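Local structure of oxidoreductase (Methanosarcina mazei, 3KA7) at residues M83-P89 and F101-N107; T301-I307 and E351-I356; N308-T314 and H326-Q332; C257-L261 and P390-L394. The protein binds flavin-adenine dinucleotide and is probably an oxidoreductase of the flavin-containing amine oxidase family. The contacts are given in a common frame with arbitrary orientation. Numbering follows the deposited sequence.

In the fold
Contacts 1, 2 and 3 lie together on one side of the chain's centre and belong to one mixed sheet, a loop joining two of its strands, and helix 342-356; contact 4 lies on the opposite side, its centre about 41 to 49 Å from the other centres. Contact 1 is the edge hairpin of that sheet and touches contact 2, where Arg-87 NH1 is 3.0 Å from Ile-356 O. Contact 2 passes directly into contact 3, with Thr-301 N 3.0 Å from Asn-308 O. Contact 3 comes closest to the cofactor: the side chain of His-331 is about 4 Å from FAD, against about 11 to 12 Å for the nearest side chains of the other three.

Contact 1 of 4, residues M83-P89 and F101-N107; sequences MTTVRVP and FKDISFN
Strands 85-89 and 101-105 form an antiparallel hairpin edging the mixed sheet, axes 4.4 Å apart at 149°. Val-86 with Ile-104 (Val-86 N to Ile-104 O 2.8 Å, Ile-104 N to Val-86 O 3.0 Å) and Val-88 with Lys-102 (Val-88 N to Lys-102 O 2.8 Å, Lys-102 N to Val-88 O 2.9 Å) are hydrogen-bonded pairs. Phe-106 N, opening a 3-10 turn, donates to Thr-84 O at 2.7 Å. On one face branched Val-86 (t) and Ile-104 (p) suit extended backbone, Val-86 CB meeting Ile-104 CG1 at 3.9 Å, covered by Trp-150. On the other, Arg-87 (chi1 t, chi2 off-well at 146°, chi3 m) turns its guanidinium edge to Asp-103 (m): Arg-87 NE to Asp-103 OD1 and NH2 to OD2 are both 2.8 Å. The Phe-101 (p) ring faces Arg-87 CD, 3.6 Å from its centroid (CH-pi), with CE1 over one guanidinium face. A two-pronged salt bridge with an aromatic ring against the arginine is consistent with holding it in place, joining the strands by charge as well as backbone.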
# COMPACT_ATOMS: atom_id res chain seq x y z
N MSE A 83 -16.51 6.21 -8.55
CA MSE A 83 -16.73 6.08 -7.10
C MSE A 83 -16.80 4.61 -6.71
O MSE A 83 -17.42 3.77 -7.38
CB MSE A 83 -18.00 6.83 -6.64
CG MSE A 83 -18.32 6.76 -5.10
SE MSE A 83 -16.79 7.26 -4.01
CE MSE A 83 -16.64 9.15 -4.54
N THR A 84 -16.15 4.30 -5.61
CA THR A 84 -16.17 2.98 -5.05
C THR A 84 -17.58 2.60 -4.62
O THR A 84 -18.37 3.45 -4.18
CB THR A 84 -15.19 2.91 -3.86
OG1 THR A 84 -13.85 2.79 -4.37
CG2 THR A 84 -15.52 1.72 -2.95
N THR A 85 -17.90 1.32 -4.75
CA THR A 85 -19.19 0.82 -4.30
C THR A 85 -19.01 -0.24 -3.23
O THR A 85 -17.88 -0.69 -2.96
CB THR A 85 -20.00 0.25 -5.48
OG1 THR A 85 -19.27 -0.82 -6.09
CG2 THR A 85 -20.23 1.36 -6.52
N VAL A 86 -20.12 -0.62 -2.60
CA VAL A 86 -20.10 -1.51 -1.46
C VAL A 86 -21.23 -2.51 -1.60
O VAL A 86 -22.40 -2.13 -1.75
CB VAL A 86 -20.30 -0.74 -0.14
CG1 VAL A 86 -20.05 -1.66 1.06
CG2 VAL A 86 -19.37 0.48 -0.08
N ARG A 87 -20.89 -3.79 -1.50
CA ARG A 87 -21.87 -4.86 -1.62
C ARG A 87 -22.45 -5.23 -0.26
O ARG A 87 -21.72 -5.57 0.68
CB ARG A 87 -21.21 -6.08 -2.28
CG ARG A 87 -22.19 -7.16 -2.69
CD ARG A 87 -21.73 -7.86 -3.97
NE ARG A 87 -21.75 -6.97 -5.12
CZ ARG A 87 -21.37 -7.31 -6.34
NH1 ARG A 87 -20.93 -8.54 -6.58
NH2 ARG A 87 -21.43 -6.43 -7.33
N VAL A 88 -23.78 -5.16 -0.15
CA VAL A 88 -24.44 -5.40 1.12
C VAL A 88 -25.57 -6.41 0.94
O VAL A 88 -26.01 -6.67 -0.18
CB VAL A 88 -24.99 -4.09 1.73
CG1 VAL A 88 -23.86 -3.11 2.00
CG2 VAL A 88 -26.04 -3.46 0.80
N PRO A 89 -26.02 -7.01 2.04
CA PRO A 89 -27.12 -7.95 1.90
C PRO A 89 -28.39 -7.24 1.46
O PRO A 89 -28.56 -6.04 1.68
CB PRO A 89 -27.27 -8.52 3.31
CG PRO A 89 -25.92 -8.33 3.93
CD PRO A 89 -25.46 -7.02 3.40
N PHE A 101 -27.92 -9.70 -2.78
CA PHE A 101 -27.20 -8.51 -2.39
C PHE A 101 -27.59 -7.32 -3.24
O PHE A 101 -28.25 -7.44 -4.27
CB PHE A 101 -25.69 -8.74 -2.51
CG PHE A 101 -25.23 -9.06 -3.91
CD1 PHE A 101 -25.07 -8.06 -4.85
CD2 PHE A 101 -24.93 -10.37 -4.28
CE1 PHE A 101 -24.64 -8.35 -6.14
CE2 PHE A 101 -24.51 -10.66 -5.57
CZ PHE A 101 -24.36 -9.65 -6.49
N LYS A 102 -27.18 -6.15 -2.77
CA LYS A 102 -27.33 -4.93 -3.54
C LYS A 102 -26.06 -4.12 -3.34
O LYS A 102 -25.30 -4.35 -2.39
CB LYS A 102 -28.57 -4.16 -3.07
CG LYS A 102 -28.49 -3.72 -1.62
CD LYS A 102 -29.80 -3.08 -1.16
CE LYS A 102 -29.80 -2.82 0.34
NZ LYS A 102 -30.95 -1.96 0.76
N ASP A 103 -25.82 -3.17 -4.24
CA ASP A 103 -24.63 -2.32 -4.15
C ASP A 103 -25.01 -0.87 -3.88
O ASP A 103 -25.95 -0.35 -4.48
CB ASP A 103 -23.81 -2.40 -5.45
CG ASP A 103 -23.15 -3.75 -5.67
OD1 ASP A 103 -23.05 -4.56 -4.72
OD2 ASP A 103 -22.72 -4.02 -6.81
N ILE A 104 -24.28 -0.21 -2.97
CA ILE A 104 -24.42 1.22 -2.71
C ILE A 104 -23.10 1.95 -2.98
O ILE A 104 -22.04 1.34 -2.92
CB ILE A 104 -24.84 1.49 -1.25
CG1 ILE A 104 -23.72 1.08 -0.29
CG2 ILE A 104 -26.12 0.73 -0.91
CD1 ILE A 104 -23.76 1.75 1.07
N SER A 105 -23.17 3.24 -3.28
CA SER A 105 -21.98 4.07 -3.42
C SER A 105 -21.27 4.23 -2.07
O SER A 105 -21.91 4.28 -1.02
CB SER A 105 -22.38 5.43 -3.99
OG SER A 105 -21.24 6.24 -4.20
N PHE A 106 -19.94 4.31 -2.10
CA PHE A 106 -19.15 4.46 -0.87
C PHE A 106 -19.63 5.64 -0.04
O PHE A 106 -19.83 5.52 1.17
CB PHE A 106 -17.67 4.62 -1.22
CG PHE A 106 -16.75 4.78 -0.04
CD1 PHE A 106 -16.25 3.66 0.63
CD2 PHE A 106 -16.36 6.04 0.39
CE1 PHE A 106 -15.39 3.80 1.71
CE2 PHE A 106 -15.49 6.19 1.47
CZ PHE A 106 -15.01 5.07 2.12
N ASN A 107 -19.83 6.78 -0.68
CA ASN A 107 -20.27 7.97 0.05
C ASN A 107 -21.69 7.90 0.61
O ASN A 107 -22.08 8.75 1.43
CB ASN A 107 -20.08 9.23 -0.80
CG ASN A 107 -18.62 9.57 -1.01
OD1 ASN A 107 -18.15 9.64 -2.15
ND2 ASN A 107 -17.89 9.76 0.08
O HOH W 1 -21.11 -2.04 -7.76

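Contact 2 of 4, residues T301-I307 and E351-I356; sequences TPYTRRI and EDLKEI
One carboxylate, that of Asp-352, receives three successive backbone amides from a loop: Arg-305 N reaches OD1 at 2.8 Å, while Arg-306 N and Ile-307 N share OD2 at 2.8 and 2.9 Å. Segment 301-307 links strands 298-300 and 307-311 without regular structure; 351-356 is the last part of helix 342-356. Thr-304 and Asp-352 have the nearest CA atoms, 5.9 Å apart. Asp-352 (chi1 m) points at the loop, and its short side chain brings both oxygens close to the amides. Thr-301 and Thr-304, both p, turn their OG1 atoms back to Ile-307 O at 3.0 and 2.6 Å, closing the loop on itself. Arg-305 (m, t, t, chi4 79°) reaches across the side of the helix, over Glu-351 CB: its NH1 meets Asp-352 OD1 at 2.9 Å and, weakly, Glu-355 OE1 at 3.0 Å, and its NH2 meets Glu-355 OE2 at 3.0 Å. A water joins Tyr-303 O to Glu-355 OE1. Ile-307 CD1 packs on Leu-353 CD2 at 3.6 Å, and Ile-307 CG2 on Ile-356 CD1 at 3.9 Å. This Arg-305, Asp-352, Glu-355 salt-bridge network, with three amides on one carboxylate, is a directional polar lock over an apolar floor.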
# COMPACT_ATOMS: atom_id res chain seq x y z
N THR A 301 -16.54 -5.41 0.13
CA THR A 301 -17.41 -6.55 0.39
C THR A 301 -17.45 -6.88 1.88
O THR A 301 -16.79 -7.82 2.34
CB THR A 301 -16.95 -7.79 -0.41
OG1 THR A 301 -15.58 -8.08 -0.09
CG2 THR A 301 -17.06 -7.56 -1.93
N PRO A 302 -18.22 -6.11 2.66
CA PRO A 302 -18.13 -6.22 4.12
C PRO A 302 -18.73 -7.48 4.73
O PRO A 302 -18.42 -7.79 5.89
CB PRO A 302 -18.85 -4.97 4.64
CG PRO A 302 -19.45 -4.29 3.49
CD PRO A 302 -18.99 -4.94 2.20
N TYR A 303 -19.55 -8.22 3.98
CA TYR A 303 -20.26 -9.37 4.56
C TYR A 303 -19.74 -10.71 4.05
O TYR A 303 -20.48 -11.49 3.44
CB TYR A 303 -21.78 -9.23 4.35
CG TYR A 303 -22.33 -8.10 5.20
CD1 TYR A 303 -22.87 -8.35 6.45
CD2 TYR A 303 -22.23 -6.77 4.77
CE1 TYR A 303 -23.34 -7.31 7.25
CE2 TYR A 303 -22.70 -5.72 5.56
CZ TYR A 303 -23.25 -6.00 6.81
OH TYR A 303 -23.71 -4.98 7.60
N THR A 304 -18.46 -10.96 4.31
CA THR A 304 -17.76 -12.15 3.86
C THR A 304 -17.04 -12.77 5.05
O THR A 304 -16.99 -12.19 6.14
CB THR A 304 -16.67 -11.77 2.88
OG1 THR A 304 -15.79 -10.85 3.54
CG2 THR A 304 -17.28 -11.09 1.64
N ARG A 305 -16.43 -13.94 4.81
CA ARG A 305 -15.54 -14.56 5.80
C ARG A 305 -14.21 -13.81 5.89
O ARG A 305 -13.71 -13.57 6.98
CB ARG A 305 -15.23 -16.00 5.41
CG ARG A 305 -16.45 -16.92 5.29
CD ARG A 305 -16.14 -18.09 4.38
NE ARG A 305 -17.32 -18.92 4.17
CZ ARG A 305 -18.30 -18.62 3.32
NH1 ARG A 305 -18.24 -17.51 2.59
NH2 ARG A 305 -19.34 -19.43 3.21
N ARG A 306 -13.66 -13.45 4.73
CA ARG A 306 -12.30 -12.89 4.66
C ARG A 306 -12.11 -11.78 3.62
O ARG A 306 -11.41 -10.80 3.89
CB ARG A 306 -11.28 -14.00 4.40
CG ARG A 306 -11.05 -14.91 5.58
CD ARG A 306 -10.34 -14.13 6.66
NE ARG A 306 -10.38 -14.75 7.98
CZ ARG A 306 -10.01 -15.99 8.23
NH1 ARG A 306 -9.57 -16.74 7.24
NH2 ARG A 306 -10.07 -16.48 9.47
N ILE A 307 -12.67 -11.94 2.43
CA ILE A 307 -12.42 -10.96 1.35
C ILE A 307 -12.95 -9.57 1.73
O ILE A 307 -14.10 -9.43 2.15
CB ILE A 307 -13.00 -11.42 0.00
CG1 ILE A 307 -12.20 -12.63 -0.51
CG2 ILE A 307 -12.92 -10.31 -1.03
CD1 ILE A 307 -12.71 -13.24 -1.81
N GLU A 351 -14.36 -19.59 -0.86
CA GLU A 351 -15.78 -19.73 -0.53
C GLU A 351 -16.49 -18.39 -0.70
O GLU A 351 -17.62 -18.34 -1.21
CB GLU A 351 -15.97 -20.20 0.91
CG GLU A 351 -15.36 -21.56 1.19
CD GLU A 351 -15.70 -22.55 0.11
OE1 GLU A 351 -16.90 -22.86 -0.06
OE2 GLU A 351 -14.76 -23.01 -0.58
N ASP A 352 -15.82 -17.31 -0.28
CA ASP A 352 -16.40 -15.97 -0.40
C ASP A 352 -16.73 -15.62 -1.84
O ASP A 352 -17.73 -14.94 -2.09
CB ASP A 352 -15.44 -14.88 0.13
CG ASP A 352 -15.39 -14.81 1.65
OD1 ASP A 352 -16.35 -15.27 2.31
OD2 ASP A 352 -14.38 -14.28 2.16
N LEU A 353 -15.85 -16.02 -2.77
CA LEU A 353 -16.01 -15.73 -4.20
C LEU A 353 -17.35 -16.21 -4.74
O LEU A 353 -18.00 -15.55 -5.55
CB LEU A 353 -14.88 -16.39 -5.00
CG LEU A 353 -13.47 -15.84 -4.81
CD1 LEU A 353 -12.48 -16.58 -5.72
CD2 LEU A 353 -13.46 -14.35 -5.10
N LYS A 354 -17.78 -17.38 -4.26
CA LYS A 354 -19.03 -17.97 -4.73
C LYS A 354 -20.23 -17.14 -4.29
O LYS A 354 -21.27 -17.15 -4.96
CB LYS A 354 -19.16 -19.39 -4.18
CG LYS A 354 -18.00 -20.31 -4.56
CD LYS A 354 -18.16 -21.66 -3.85
CE LYS A 354 -16.92 -22.54 -4.00
NZ LYS A 354 -17.19 -23.90 -3.47
N GLU A 355 -20.08 -16.43 -3.18
CA GLU A 355 -21.16 -15.63 -2.61
C GLU A 355 -21.13 -14.19 -3.12
O GLU A 355 -22.17 -13.55 -3.26
CB GLU A 355 -21.11 -15.67 -1.08
CG GLU A 355 -21.35 -17.08 -0.51
CD GLU A 355 -21.20 -17.20 1.00
OE1 GLU A 355 -20.79 -16.23 1.67
OE2 GLU A 355 -21.50 -18.29 1.52
N ILE A 356 -19.93 -13.70 -3.41
CA ILE A 356 -19.75 -12.38 -3.99
C ILE A 356 -20.16 -12.37 -5.46
O ILE A 356 -20.85 -11.47 -5.92
CB ILE A 356 -18.28 -11.89 -3.85
CG1 ILE A 356 -17.88 -11.84 -2.36
CG2 ILE A 356 -18.13 -10.52 -4.47
CD1 ILE A 356 -16.34 -11.70 -2.14
O HOH W 2 -21.53 -13.53 1.89

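Contact 3 of 4, residues N308-T314 and H326-Q332; sequences NGVNEVT and HLTMCHQ
Strand 326-332 runs antiparallel to strand 308-311, at 163° with axes 4.7 Å apart. His-326 (m) has the edge of its ring at Thr-314 (p), whose OG1 lies 2.8 Å from His-326 ND1 and accepts Leu-327 N at 2.9 Å; a threonine hydroxyl thus stands in for a backbone carbonyl where segment 308-314 has entered a 3-10 turn. Leu-327 O takes a hydrogen bond from a water also bound to Asn-311 OD1 and Val-313 N; Asn-311 ND2 bonds to O of Phe-54, an FAD-binding residue. Thr-328 (m) gives its OG1 proton to Glu-312 OE2 at 2.7 Å; that buried carboxylate is also met by amides of Leu-292, Val-293 and Gly-294. Met-329, a selenomethionine, forms the hydrogen-bonded pair with Asn-311 (Met-329 N to Asn-311 O 3.0 Å, Asn-311 N to Met-329 O 2.9 Å), its long apolar chain packing on Phe-54. Cys-330 faces Val-310, SG to CB 4.0 Å. His-331 N donates to Gly-309 O at 3.0 Å and His-331 O accepts Asn-308 N at 2.8 Å. Within the mixed sheet, strand 326-334 lies between 307-311 and 280-288; helix 149-163 presents Trp-161 to Asn-311 and His-331, whose side chain, bonded to Ser-164 OG, lies about 4 Å from FAD.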
# COMPACT_ATOMS: atom_id res chain seq x y z
N ASN A 308 -12.09 -8.56 1.65
CA ASN A 308 -12.47 -7.19 2.03
C ASN A 308 -12.93 -6.34 0.86
O ASN A 308 -13.72 -5.40 1.01
CB ASN A 308 -11.30 -6.49 2.70
CG ASN A 308 -10.81 -7.22 3.92
OD1 ASN A 308 -9.66 -7.63 3.96
ND2 ASN A 308 -11.70 -7.42 4.91
N GLY A 309 -12.40 -6.63 -0.32
CA GLY A 309 -12.85 -5.91 -1.50
C GLY A 309 -12.16 -6.42 -2.74
O GLY A 309 -11.28 -7.28 -2.68
N VAL A 310 -12.55 -5.87 -3.88
CA VAL A 310 -11.99 -6.31 -5.12
C VAL A 310 -11.95 -5.16 -6.11
O VAL A 310 -12.72 -4.20 -5.96
CB VAL A 310 -12.77 -7.57 -5.64
CG1 VAL A 310 -13.97 -7.90 -4.76
CG2 VAL A 310 -13.08 -7.50 -7.11
N ASN A 311 -11.01 -5.20 -7.06
CA ASN A 311 -11.00 -4.23 -8.15
C ASN A 311 -10.89 -4.91 -9.51
O ASN A 311 -10.78 -6.13 -9.58
CB ASN A 311 -9.97 -3.10 -7.97
CG ASN A 311 -8.52 -3.52 -8.20
OD1 ASN A 311 -8.21 -4.67 -8.55
ND2 ASN A 311 -7.60 -2.57 -8.00
N GLU A 312 -10.97 -4.12 -10.57
CA GLU A 312 -11.02 -4.65 -11.93
C GLU A 312 -10.36 -3.61 -12.82
O GLU A 312 -11.03 -2.84 -13.51
CB GLU A 312 -12.48 -4.82 -12.34
CG GLU A 312 -12.70 -5.73 -13.52
CD GLU A 312 -14.12 -6.25 -13.56
OE1 GLU A 312 -15.00 -5.55 -14.10
OE2 GLU A 312 -14.35 -7.36 -13.01
N VAL A 313 -9.03 -3.57 -12.80
CA VAL A 313 -8.34 -2.45 -13.41
C VAL A 313 -8.39 -2.46 -14.94
O VAL A 313 -8.05 -1.47 -15.60
CB VAL A 313 -6.89 -2.33 -12.92
CG1 VAL A 313 -6.87 -2.08 -11.39
CG2 VAL A 313 -6.09 -3.57 -13.29
N THR A 314 -8.79 -3.59 -15.50
CA THR A 314 -8.94 -3.68 -16.95
C THR A 314 -10.12 -2.82 -17.41
O THR A 314 -10.29 -2.56 -18.62
CB THR A 314 -9.09 -5.14 -17.42
OG1 THR A 314 -9.96 -5.85 -16.52
CG2 THR A 314 -7.74 -5.82 -17.42
N HIS A 326 -11.37 -9.89 -18.35
CA HIS A 326 -11.09 -8.86 -17.35
C HIS A 326 -10.16 -9.45 -16.28
O HIS A 326 -10.16 -10.65 -16.04
CB HIS A 326 -12.37 -8.34 -16.69
CG HIS A 326 -13.05 -7.25 -17.46
ND1 HIS A 326 -12.49 -6.00 -17.61
CD2 HIS A 326 -14.23 -7.23 -18.12
CE1 HIS A 326 -13.30 -5.25 -18.34
NE2 HIS A 326 -14.37 -5.96 -18.65
N LEU A 327 -9.36 -8.58 -15.68
CA LEU A 327 -8.53 -8.96 -14.54
C LEU A 327 -9.22 -8.43 -13.30
O LEU A 327 -9.32 -7.22 -13.11
CB LEU A 327 -7.15 -8.34 -14.66
CG LEU A 327 -6.17 -8.54 -13.50
CD1 LEU A 327 -6.04 -10.03 -13.09
CD2 LEU A 327 -4.81 -7.93 -13.83
N THR A 328 -9.69 -9.34 -12.46
CA THR A 328 -10.38 -8.96 -11.23
C THR A 328 -9.53 -9.48 -10.08
O THR A 328 -9.24 -10.68 -10.01
CB THR A 328 -11.77 -9.59 -11.18
OG1 THR A 328 -12.47 -9.26 -12.39
CG2 THR A 328 -12.56 -9.08 -9.96
N MSE A 329 -9.13 -8.56 -9.19
CA MSE A 329 -8.26 -8.91 -8.07
C MSE A 329 -8.93 -8.65 -6.72
O MSE A 329 -9.51 -7.59 -6.51
CB MSE A 329 -6.91 -8.19 -8.18
CG MSE A 329 -6.14 -8.60 -9.43
SE MSE A 329 -4.39 -7.78 -9.53
CE MSE A 329 -4.89 -5.95 -9.71
N CYS A 330 -8.82 -9.63 -5.83
CA CYS A 330 -9.47 -9.60 -4.53
C CYS A 330 -8.42 -9.53 -3.42
O CYS A 330 -7.37 -10.15 -3.54
CB CYS A 330 -10.27 -10.89 -4.32
SG CYS A 330 -11.36 -11.29 -5.72
N HIS A 331 -8.73 -8.81 -2.35
CA HIS A 331 -7.83 -8.76 -1.19
C HIS A 331 -8.50 -9.25 0.08
O HIS A 331 -9.66 -8.90 0.36
CB HIS A 331 -7.33 -7.35 -0.91
CG HIS A 331 -6.24 -7.31 0.12
ND1 HIS A 331 -4.99 -7.83 -0.10
CD2 HIS A 331 -6.25 -6.86 1.40
CE1 HIS A 331 -4.25 -7.69 1.00
NE2 HIS A 331 -4.99 -7.09 1.92
N GLN A 332 -7.77 -10.02 0.86
CA GLN A 332 -8.22 -10.34 2.20
C GLN A 332 -7.10 -10.12 3.22
O GLN A 332 -5.97 -10.58 3.04
CB GLN A 332 -8.77 -11.77 2.27
CG GLN A 332 -7.74 -12.86 1.97
CD GLN A 332 -8.37 -14.23 1.75
OE1 GLN A 332 -8.38 -15.08 2.67
NE2 GLN A 332 -8.89 -14.47 0.56
O HOH W 3 -7.85 -5.76 -11.13

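Contact 4 of 4, residues C257-L261 and P390-L394; sequences CSEAL and PFSGL
Phe-391 is the bump, and its ring enters a hollow made by Cys-257, Ala-260 and Leu-261. Neither segment is regular, and the closest CA atoms, those of Leu-261 and Pro-390, are 8.0 Å apart, so side chains alone meet. Segment 257-261 curls after helix 250-256, Ala-260 N bonding to Cys-257 O at 2.9 Å, which gathers its three apolar groups around one space. Phe-391 (chi1 m, chi2 -70°) points across: its CE2 lies 3.8 Å from both Cys-257 CB and Leu-261 CD2, and its CZ is 3.7 Å from Ala-260 CB. Alanine's small methyl leaves room for the ring tip. Cys-257 SG lies obliquely beside the ring, 4.9 Å from the Phe-391 centroid, a sulfur-aromatic contact, and touches Leu-394 CD2 at 3.6 Å. Leu-261 (m, t) also bears on the proline, its CD2 3.9 Å from Pro-390 CG. A type II turn from Phe-391 to Leu-394, with Gly-393 at phi 79°, turns the chain so that Phe-391 and Leu-394 both face the cysteine. Ile-222 and Ile-224 of strand 219-225 add to this cluster. The arrangement is plain hydrophobic loop packing where the chain enters 394-396, an outermost strand of the parallel sheet in the Rossmann-type nucleotide-binding fold.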
# COMPACT_ATOMS: atom_id res chain seq x y z
N CYS A 257 23.60 -2.78 9.08
CA CYS A 257 24.43 -1.90 9.91
C CYS A 257 24.92 -2.62 11.15
O CYS A 257 25.38 -1.99 12.11
CB CYS A 257 23.61 -0.70 10.38
SG CYS A 257 23.12 0.47 9.11
N SER A 258 24.79 -3.94 11.16
CA SER A 258 24.95 -4.69 12.40
C SER A 258 26.28 -4.46 13.10
O SER A 258 26.34 -4.42 14.33
CB SER A 258 24.69 -6.19 12.17
OG SER A 258 25.52 -6.71 11.17
N GLU A 259 27.35 -4.31 12.32
CA GLU A 259 28.70 -4.13 12.87
C GLU A 259 28.91 -2.77 13.54
O GLU A 259 29.84 -2.59 14.34
CB GLU A 259 29.74 -4.32 11.78
CG GLU A 259 30.06 -5.76 11.49
CD GLU A 259 31.03 -5.91 10.34
OE1 GLU A 259 30.63 -5.69 9.18
OE2 GLU A 259 32.21 -6.23 10.59
N ALA A 260 28.04 -1.81 13.22
CA ALA A 260 28.20 -0.46 13.72
C ALA A 260 27.23 -0.11 14.84
O ALA A 260 27.43 0.86 15.57
CB ALA A 260 28.09 0.55 12.58
N LEU A 261 26.18 -0.90 14.99
CA LEU A 261 25.15 -0.60 15.97
C LEU A 261 25.54 -0.98 17.41
O LEU A 261 26.15 -2.01 17.63
CB LEU A 261 23.83 -1.29 15.59
CG LEU A 261 22.99 -0.59 14.52
CD1 LEU A 261 21.89 -1.54 14.05
CD2 LEU A 261 22.38 0.69 15.07
N PRO A 390 20.37 5.86 13.51
CA PRO A 390 21.41 6.35 14.41
C PRO A 390 22.59 6.98 13.67
O PRO A 390 23.46 7.59 14.31
CB PRO A 390 21.87 5.07 15.13
CG PRO A 390 20.68 4.18 15.10
CD PRO A 390 20.05 4.44 13.76
N PHE A 391 22.63 6.84 12.35
CA PHE A 391 23.80 7.25 11.58
C PHE A 391 23.49 8.42 10.65
O PHE A 391 22.52 8.37 9.88
CB PHE A 391 24.35 6.07 10.79
CG PHE A 391 24.60 4.85 11.62
CD1 PHE A 391 25.62 4.83 12.56
CD2 PHE A 391 23.79 3.73 11.48
CE1 PHE A 391 25.85 3.69 13.34
CE2 PHE A 391 24.01 2.59 12.27
CZ PHE A 391 25.04 2.57 13.19
N SER A 392 24.30 9.46 10.72
CA SER A 392 24.12 10.57 9.79
C SER A 392 24.31 10.12 8.35
O SER A 392 25.16 9.28 8.06
CB SER A 392 25.06 11.73 10.13
OG SER A 392 24.47 12.48 11.16
N GLY A 393 23.50 10.67 7.45
CA GLY A 393 23.60 10.35 6.04
C GLY A 393 22.95 9.03 5.64
O GLY A 393 23.03 8.62 4.49
N LEU A 394 22.31 8.36 6.60
CA LEU A 394 21.56 7.13 6.31
C LEU A 394 20.09 7.32 6.63
O LEU A 394 19.73 7.58 7.79
CB LEU A 394 22.12 5.96 7.12
CG LEU A 394 21.32 4.65 7.02
CD1 LEU A 394 21.31 4.13 5.59
CD2 LEU A 394 21.90 3.62 7.97